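Local coordinates for protein polyhedrin (Uranotaenia sapphirina cypovirus, PDB 4ZQX) that forms the crystalline occlusion bodies (polyhedra) that embed and protect cypovirus particles, and binds ATP, at residues 112-120 / 138-149. Numbering follows the deposited sequence. Where two conformers were deposited one is given.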
ATOM      1  N   TRP A 112      14.332  10.763 -17.456  1.00 29.11           N
ATOM      2  CA  TRP A 112      13.419  11.823 -17.871  1.00 29.77           C
ATOM      3  C   TRP A 112      12.657  11.482 -19.147  1.00 30.93           C
ATOM      4  O   TRP A 112      11.624  12.084 -19.424  1.00 32.01           O
ATOM      5  CB  TRP A 112      14.169  13.153 -18.041  1.00 30.50           C
ATOM      6  CG  TRP A 112      14.956  13.520 -16.825  1.00 31.24           C
ATOM      7  CD1 TRP A 112      16.309  13.489 -16.690  1.00 32.72           C
ATOM      8  CD2 TRP A 112      14.435  13.956 -15.569  1.00 31.26           C
ATOM      9  NE1 TRP A 112      16.667  13.875 -15.422  1.00 32.67           N
ATOM     10  CE2 TRP A 112      15.536  14.172 -14.713  1.00 31.58           C
ATOM     11  CE3 TRP A 112      13.146  14.192 -15.086  1.00 32.98           C
ATOM     12  CZ2 TRP A 112      15.391  14.611 -13.398  1.00 31.53           C
ATOM     13  CZ3 TRP A 112      13.002  14.631 -13.766  1.00 34.98           C
ATOM     14  CH2 TRP A 112      14.131  14.846 -12.945  1.00 33.02           C
ATOM     15  N   ASN A 113      13.151  10.523 -19.930  1.00 29.59           N
ATOM     16  CA  ASN A 113      12.415  10.079 -21.102  1.00 28.73           C
ATOM     17  C   ASN A 113      11.136   9.306 -20.751  1.00 29.06           C
ATOM     18  O   ASN A 113      10.194   9.241 -21.553  1.00 30.70           O
ATOM     19  CB  ASN A 113      13.295   9.180 -21.962  1.00 28.13           C
ATOM     20  CG  ASN A 113      14.277   9.956 -22.802  1.00 31.85           C
ATOM     21  OD1 ASN A 113      15.358  10.326 -22.336  1.00 32.24           O
ATOM     22  ND2 ASN A 113      13.910  10.193 -24.064  1.00 31.31           N
ATOM     23  N   LYS A 114      11.109   8.698 -19.572  1.00 29.11           N
ATOM     24  CA  LYS A 114      10.073   7.713 -19.259  1.00 30.40           C
ATOM     25  C   LYS A 114       9.260   8.038 -18.010  1.00 31.53           C
ATOM     26  O   LYS A 114       8.301   7.320 -17.692  1.00 34.02           O
ATOM     27  CB  LYS A 114      10.680   6.307 -19.116  1.00 33.04           C
ATOM     28  CG  LYS A 114      11.269   5.711 -20.428  1.00 35.81           C
ATOM     29  CD  LYS A 114      10.302   5.693 -21.615  1.00 37.43           C
ATOM     30  CE  LYS A 114       9.045   4.885 -21.375  1.00 41.24           C
ATOM     31  NZ  LYS A 114       9.250   3.410 -21.487  1.00 42.83           N
ATOM     32  N   ALA A 115       9.628   9.093 -17.290  1.00 31.60           N
ATOM     33  CA  ALA A 115       8.834   9.498 -16.132  1.00 32.10           C
ATOM     34  C   ALA A 115       7.437   9.871 -16.611  1.00 32.81           C
ATOM     35  O   ALA A 115       7.297  10.629 -17.573  1.00 33.53           O
ATOM     36  CB  ALA A 115       9.492  10.648 -15.415  1.00 34.31           C
ATOM     37  N   SER A 116       6.407   9.322 -15.970  1.00 30.87           N
ATOM     38  CA  SER A 116       5.035   9.601 -16.392  1.00 30.42           C
ATOM     39  C   SER A 116       4.182  10.123 -15.249  1.00 30.86           C
ATOM     40  O   SER A 116       4.248   9.626 -14.138  1.00 30.99           O
ATOM     41  CB  SER A 116       4.394   8.365 -17.018  1.00 32.96           C
ATOM     42  OG  SER A 116       4.336   7.295 -16.105  1.00 32.25           O
ATOM     43  N   ILE A 117       3.396  11.152 -15.544  1.00 29.73           N
ATOM     44  CA  ILE A 117       2.489  11.753 -14.575  1.00 28.69           C
ATOM     45  C   ILE A 117       1.106  11.685 -15.200  1.00 28.10           C
ATOM     46  O   ILE A 117       0.846  12.327 -16.207  1.00 30.61           O
ATOM     47  CB  ILE A 117       2.869  13.212 -14.261  1.00 29.81           C
ATOM     48  CG1 ILE A 117       4.291  13.273 -13.686  1.00 31.84           C
ATOM     49  CG2 ILE A 117       1.867  13.839 -13.289  1.00 31.16           C
ATOM     50  CD1 ILE A 117       4.840  14.690 -13.565  1.00 33.73           C
ATOM     51  N   ASP A 118       0.235  10.888 -14.603  1.00 28.47           N
ATOM     52  CA  ASP A 118      -1.085  10.635 -15.156  1.00 29.37           C
ATOM     53  C   ASP A 118      -2.135  11.174 -14.185  1.00 29.10           C
ATOM     54  O   ASP A 118      -2.259  10.686 -13.060  1.00 30.58           O
ATOM     55  CB  ASP A 118      -1.218   9.118 -15.369  1.00 30.28           C
ATOM     56  CG  ASP A 118      -2.507   8.705 -16.074  1.00 32.30           C
ATOM     57  OD1 ASP A 118      -3.216   9.563 -16.653  1.00 32.20           O
ATOM     58  OD2 ASP A 118      -2.781   7.483 -16.064  1.00 32.45           O
ATOM     59  N   ILE A 119      -2.860  12.201 -14.618  1.00 28.88           N
ATOM     60  CA  ILE A 119      -3.972  12.766 -13.857  1.00 29.38           C
ATOM     61  C   ILE A 119      -5.238  12.028 -14.271  1.00 30.98           C
ATOM     62  O   ILE A 119      -5.668  12.127 -15.439  1.00 32.11           O
ATOM     63  CB  ILE A 119      -4.135  14.251 -14.138  1.00 32.45           C
ATOM     64  CG1 ILE A 119      -2.809  14.988 -13.924  1.00 36.00           C
ATOM     65  CG2 ILE A 119      -5.231  14.843 -13.253  1.00 33.89           C
ATOM     66  CD1 ILE A 119      -2.222  14.844 -12.553  1.00 38.57           C
ATOM     67  N   ARG A 120      -5.806  11.281 -13.316  1.00 30.43           N
ATOM     68  CA  ARG A 120      -6.894  10.333 -13.579  1.00 29.37           C
ATOM     69  C   ARG A 120      -8.188  10.832 -12.954  1.00 29.32           C
ATOM     70  O   ARG A 120      -8.181  11.820 -12.246  1.00 31.01           O
ATOM     71  CB  ARG A 120      -6.541   8.935 -13.043  1.00 31.22           C
ATOM     72  CG  ARG A 120      -5.229   8.386 -13.627  1.00 30.44           C
ATOM     73  CD  ARG A 120      -4.821   7.064 -13.025  1.00 31.19           C
ATOM     74  NE  ARG A 120      -5.711   5.958 -13.390  1.00 30.44           N
ATOM     75  CZ  ARG A 120      -5.619   5.249 -14.512  1.00 30.36           C
ATOM     76  NH1 ARG A 120      -4.680   5.526 -15.417  1.00 32.10           N
ATOM     77  NH2 ARG A 120      -6.467   4.249 -14.733  1.00 30.95           N
ATOM     78  N   ILE A 138      -3.217   2.410 -18.370  1.00 30.75           N
ATOM     79  CA  ILE A 138      -2.181   3.179 -17.690  1.00 29.15           C
ATOM     80  C   ILE A 138      -1.209   3.719 -18.745  1.00 29.54           C
ATOM     81  O   ILE A 138      -1.219   3.287 -19.909  1.00 30.48           O
ATOM     82  CB  ILE A 138      -1.423   2.363 -16.616  1.00 30.55           C
ATOM     83  CG1 ILE A 138      -0.557   1.265 -17.242  1.00 31.04           C
ATOM     84  CG2 ILE A 138      -2.415   1.765 -15.619  1.00 31.52           C
ATOM     85  CD1 ILE A 138       0.413   0.614 -16.248  1.00 31.80           C
ATOM     86  N   ARG A 139      -0.392   4.672 -18.321  1.00 29.30           N
ATOM     87  CA  ARG A 139       0.680   5.227 -19.142  1.00 29.24           C
ATOM     88  C   ARG A 139       0.223   5.694 -20.518  1.00 29.87           C
ATOM     89  O   ARG A 139       0.763   5.271 -21.528  1.00 32.02           O
ATOM     90  CB  ARG A 139       1.825   4.210 -19.254  1.00 30.35           C
ATOM     91  CG  ARG A 139       2.492   3.983 -17.922  1.00 30.35           C
ATOM     92  CD  ARG A 139       3.666   3.027 -17.958  1.00 31.34           C
ATOM     93  NE  ARG A 139       3.303   1.645 -18.258  1.00 32.24           N
ATOM     94  CZ  ARG A 139       4.062   0.596 -17.944  1.00 30.39           C
ATOM     95  NH1 ARG A 139       5.226   0.780 -17.328  1.00 31.19           N
ATOM     96  NH2 ARG A 139       3.659  -0.635 -18.244  1.00 32.13           N
ATOM     97  N   PRO A 140      -0.787   6.572 -20.551  1.00 30.19           N
ATOM     98  CA  PRO A 140      -1.180   7.143 -21.844  1.00 29.57           C
ATOM     99  C   PRO A 140      -0.056   8.017 -22.408  1.00 28.39           C
ATOM    100  O   PRO A 140       0.752   8.532 -21.638  1.00 29.39           O
ATOM    101  CB  PRO A 140      -2.405   7.994 -21.497  1.00 31.63           C
ATOM    102  CG  PRO A 140      -2.186   8.386 -20.089  1.00 32.32           C
ATOM    103  CD  PRO A 140      -1.516   7.197 -19.434  1.00 31.04           C
ATOM    104  N   PRO A 141      -0.006   8.184 -23.737  1.00 31.51           N
ATOM    105  CA  PRO A 141       1.083   8.918 -24.377  1.00 31.75           C
ATOM    106  C   PRO A 141       1.342  10.299 -23.784  1.00 33.15           C
ATOM    107  O   PRO A 141       2.481  10.725 -23.710  1.00 33.60           O
ATOM    108  CB  PRO A 141       0.600   9.050 -25.824  1.00 35.51           C
ATOM    109  CG  PRO A 141      -0.252   7.875 -26.044  1.00 34.97           C
ATOM    110  CD  PRO A 141      -0.942   7.628 -24.730  1.00 32.62           C
ATOM    111  N   CYS A 142       0.269  10.975 -23.374  0.72 32.31           N
ATOM    112  CA  CYS A 142       0.345  12.341 -22.857  0.72 33.21           C
ATOM    113  C   CYS A 142       1.053  12.429 -21.514  0.72 32.20           C
ATOM    114  O   CYS A 142       1.520  13.494 -21.123  0.72 31.13           O
ATOM    115  CB  CYS A 142      -1.058  12.966 -22.724  0.72 35.98           C
ATOM    116  SG  CYS A 142      -2.189  12.194 -21.517  0.72 38.75           S
ATOM    117  N   SER A 143       1.113  11.320 -20.797  1.00 32.92           N
ATOM    118  CA  SER A 143       1.617  11.338 -19.431  1.00 31.23           C
ATOM    119  C   SER A 143       3.148  11.471 -19.369  1.00 30.30           C
ATOM    120  O   SER A 143       3.699  11.832 -18.330  1.00 31.17           O
ATOM    121  CB  SER A 143       1.171  10.093 -18.660  1.00 31.25           C
ATOM    122  OG  SER A 143       1.774   8.919 -19.176  1.00 32.45           O
ATOM    123  N   TYR A 144       3.829  11.181 -20.475  1.00 29.71           N
ATOM    124  CA  TYR A 144       5.285  11.292 -20.521  1.00 29.96           C
ATOM    125  C   TYR A 144       5.649  12.731 -20.838  1.00 30.84           C
ATOM    126  O   TYR A 144       5.417  13.190 -21.947  1.00 34.71           O
ATOM    127  CB  TYR A 144       5.871  10.381 -21.608  1.00 31.03           C
ATOM    128  CG  TYR A 144       5.621   8.913 -21.381  1.00 31.80           C
ATOM    129  CD1 TYR A 144       6.365   8.195 -20.453  1.00 32.26           C
ATOM    130  CD2 TYR A 144       4.649   8.242 -22.097  1.00 34.20           C
ATOM    131  CE1 TYR A 144       6.146   6.855 -20.246  1.00 33.30           C
ATOM    132  CE2 TYR A 144       4.422   6.891 -21.895  1.00 35.09           C
ATOM    133  CZ  TYR A 144       5.160   6.214 -20.961  1.00 35.31           C
ATOM    134  OH  TYR A 144       4.930   4.877 -20.767  1.00 39.74           O
ATOM    135  N   LYS A 145       6.191  13.456 -19.873  1.00 30.88           N
ATOM    136  CA  LYS A 145       6.364  14.896 -20.052  1.00 31.71           C
ATOM    137  C   LYS A 145       7.661  15.250 -20.772  1.00 31.26           C
ATOM    138  O   LYS A 145       7.703  16.220 -21.534  1.00 32.36           O
ATOM    139  CB  LYS A 145       6.266  15.629 -18.708  1.00 33.18           C
ATOM    140  CG  LYS A 145       4.990  15.353 -17.919  1.00 32.54           C
ATOM    141  CD  LYS A 145       3.735  15.506 -18.766  1.00 33.41           C
ATOM    142  CE  LYS A 145       2.481  15.214 -17.994  1.00 32.55           C
ATOM    143  NZ  LYS A 145       1.306  15.390 -18.884  1.00 32.91           N
ATOM    144  N   ARG A 146       8.707  14.451 -20.549  1.00 30.25           N
ATOM    145  CA  ARG A 146      10.001  14.643 -21.211  1.00 29.10           C
ATOM    146  C   ARG A 146      10.488  16.104 -21.157  1.00 28.98           C
ATOM    147  O   ARG A 146      10.731  16.616 -20.062  1.00 31.13           O
ATOM    148  CB  ARG A 146       9.978  14.058 -22.639  1.00 29.62           C
ATOM    149  CG  ARG A 146       9.515  12.604 -22.668  1.00 30.27           C
ATOM    150  CD  ARG A 146       9.814  11.940 -24.000  1.00 29.99           C
ATOM    151  NE  ARG A 146       8.879  10.844 -24.239  1.00 32.72           N
ATOM    152  CZ  ARG A 146       7.675  11.009 -24.783  1.00 35.13           C
ATOM    153  NH1 ARG A 146       7.275  12.219 -25.187  1.00 36.58           N
ATOM    154  NH2 ARG A 146       6.868   9.976 -24.932  1.00 35.40           N
ATOM    155  N   ASN A 147      10.635  16.780 -22.298  1.00 27.40           N
ATOM    156  CA  ASN A 147      11.173  18.145 -22.277  1.00 28.57           C
ATOM    157  C   ASN A 147      10.180  19.222 -21.813  1.00 29.46           C
ATOM    158  O   ASN A 147      10.515  20.405 -21.771  1.00 31.88           O
ATOM    159  CB  ASN A 147      11.808  18.507 -23.626  1.00 30.31           C
ATOM    160  CG  ASN A 147      13.149  17.866 -23.796  1.00 32.31           C
ATOM    161  OD1 ASN A 147      14.155  18.337 -23.246  1.00 35.74           O
ATOM    162  ND2 ASN A 147      13.176  16.759 -24.509  1.00 32.46           N
ATOM    163  N   LYS A 148       8.981  18.802 -21.427  1.00 29.21           N
ATOM    164  CA  LYS A 148       8.015  19.702 -20.823  1.00 29.08           C
ATOM    165  C   LYS A 148       8.238  19.828 -19.302  1.00 29.37           C
ATOM    166  O   LYS A 148       7.608  20.667 -18.654  1.00 32.92           O
ATOM    167  CB  LYS A 148       6.585  19.274 -21.160  1.00 29.71           C
ATOM    168  CG  LYS A 148       6.241  19.468 -22.627  1.00 30.64           C
ATOM    169  CD  LYS A 148       4.873  18.943 -23.009  1.00 32.02           C
ATOM    170  CE  LYS A 148       4.541  19.367 -24.435  1.00 34.84           C
ATOM    171  NZ  LYS A 148       3.347  18.672 -24.965  1.00 35.82           N
ATOM    172  N   PHE A 149       9.136  19.019 -18.739  1.00 28.76           N
ATOM    173  CA  PHE A 149       9.622  19.278 -17.377  1.00 29.35           C
ATOM    174  C   PHE A 149      10.380  20.605 -17.352  1.00 30.86           C
ATOM    175  O   PHE A 149      11.066  20.955 -18.312  1.00 32.09           O
ATOM    176  CB  PHE A 149      10.553  18.163 -16.861  1.00 30.35           C
ATOM    177  CG  PHE A 149       9.834  16.915 -16.413  1.00 32.52           C
ATOM    178  CD1 PHE A 149       9.030  16.930 -15.284  1.00 33.70           C
ATOM    179  CD2 PHE A 149      10.005  15.728 -17.091  1.00 34.77           C
ATOM    180  CE1 PHE A 149       8.375  15.785 -14.865  1.00 35.30           C
ATOM    181  CE2 PHE A 149       9.360  14.579 -16.686  1.00 35.53           C
ATOM    182  CZ  PHE A 149       8.547  14.601 -15.561  1.00 34.85           C
TER
HETATM  183  O   HOH W   1       8.816  11.955 -19.170  1.00 31.98           O
HETATM  184  O   HOH W   2      -0.967  14.160 -17.497  1.00 42.41           O
HETATM  185  O   HOH W   3      -0.663   5.782 -15.679  1.00 30.11           O
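The outermost strand 116-120 of the three-stranded antiparallel sheet in the polyhedrin fold is flanked by the loop 138-149, where Ile117 and Ser143 make the direct backbone link. Ile117 N donates to Ser143 O (2.9 Å, nearly straight at 166°), while Ser116 and Asp118 bond to strand 173-179 on the other side. The 3-10 turn 141-143 presents that carbonyl. Small Ser143 suits the place: with chi1 67° its OG turns back to donate to Pro140 O, tying down the turn, and CB can close on Ile117 O.

Toward strands 101-107 and 160-166 the contact becomes apolar. The Phe149 ring takes the edge of Trp112 on one face, T-shaped with planes at 69°, and CB of Lys145 on the opposite face. Ile117 CD1 meets Phe149 CE1 at 3.9 Å, and the methyl of Ala115, short enough to let the backbone come close, approaches Phe149 CZ. The side chain of Trp112 lies about 9 Å from the bound ATP.

Waters bridge the two segments elsewhere. One donates to the carbonyls of Trp112 and Ala115 and accepts from Arg146 N. Another links Ile117 O to Lys145 NZ, whose long chain also lets it donate to Cys142 O. At the far end, the Asp118 carboxylate crosses the Pro140 ring obliquely, OD2 3.6 Å from Pro140 CD. Arg139 sends its guanidinium into a salt bridge with Asp24 of the second subunit. Asp118 OD2 forms a salt bridge with Arg120 NH1 (2.8 Å), met on the syn side but somewhat out of the carboxylate plane, and accepts from a water that itself accepts from Arg139 N at 2.9 Å.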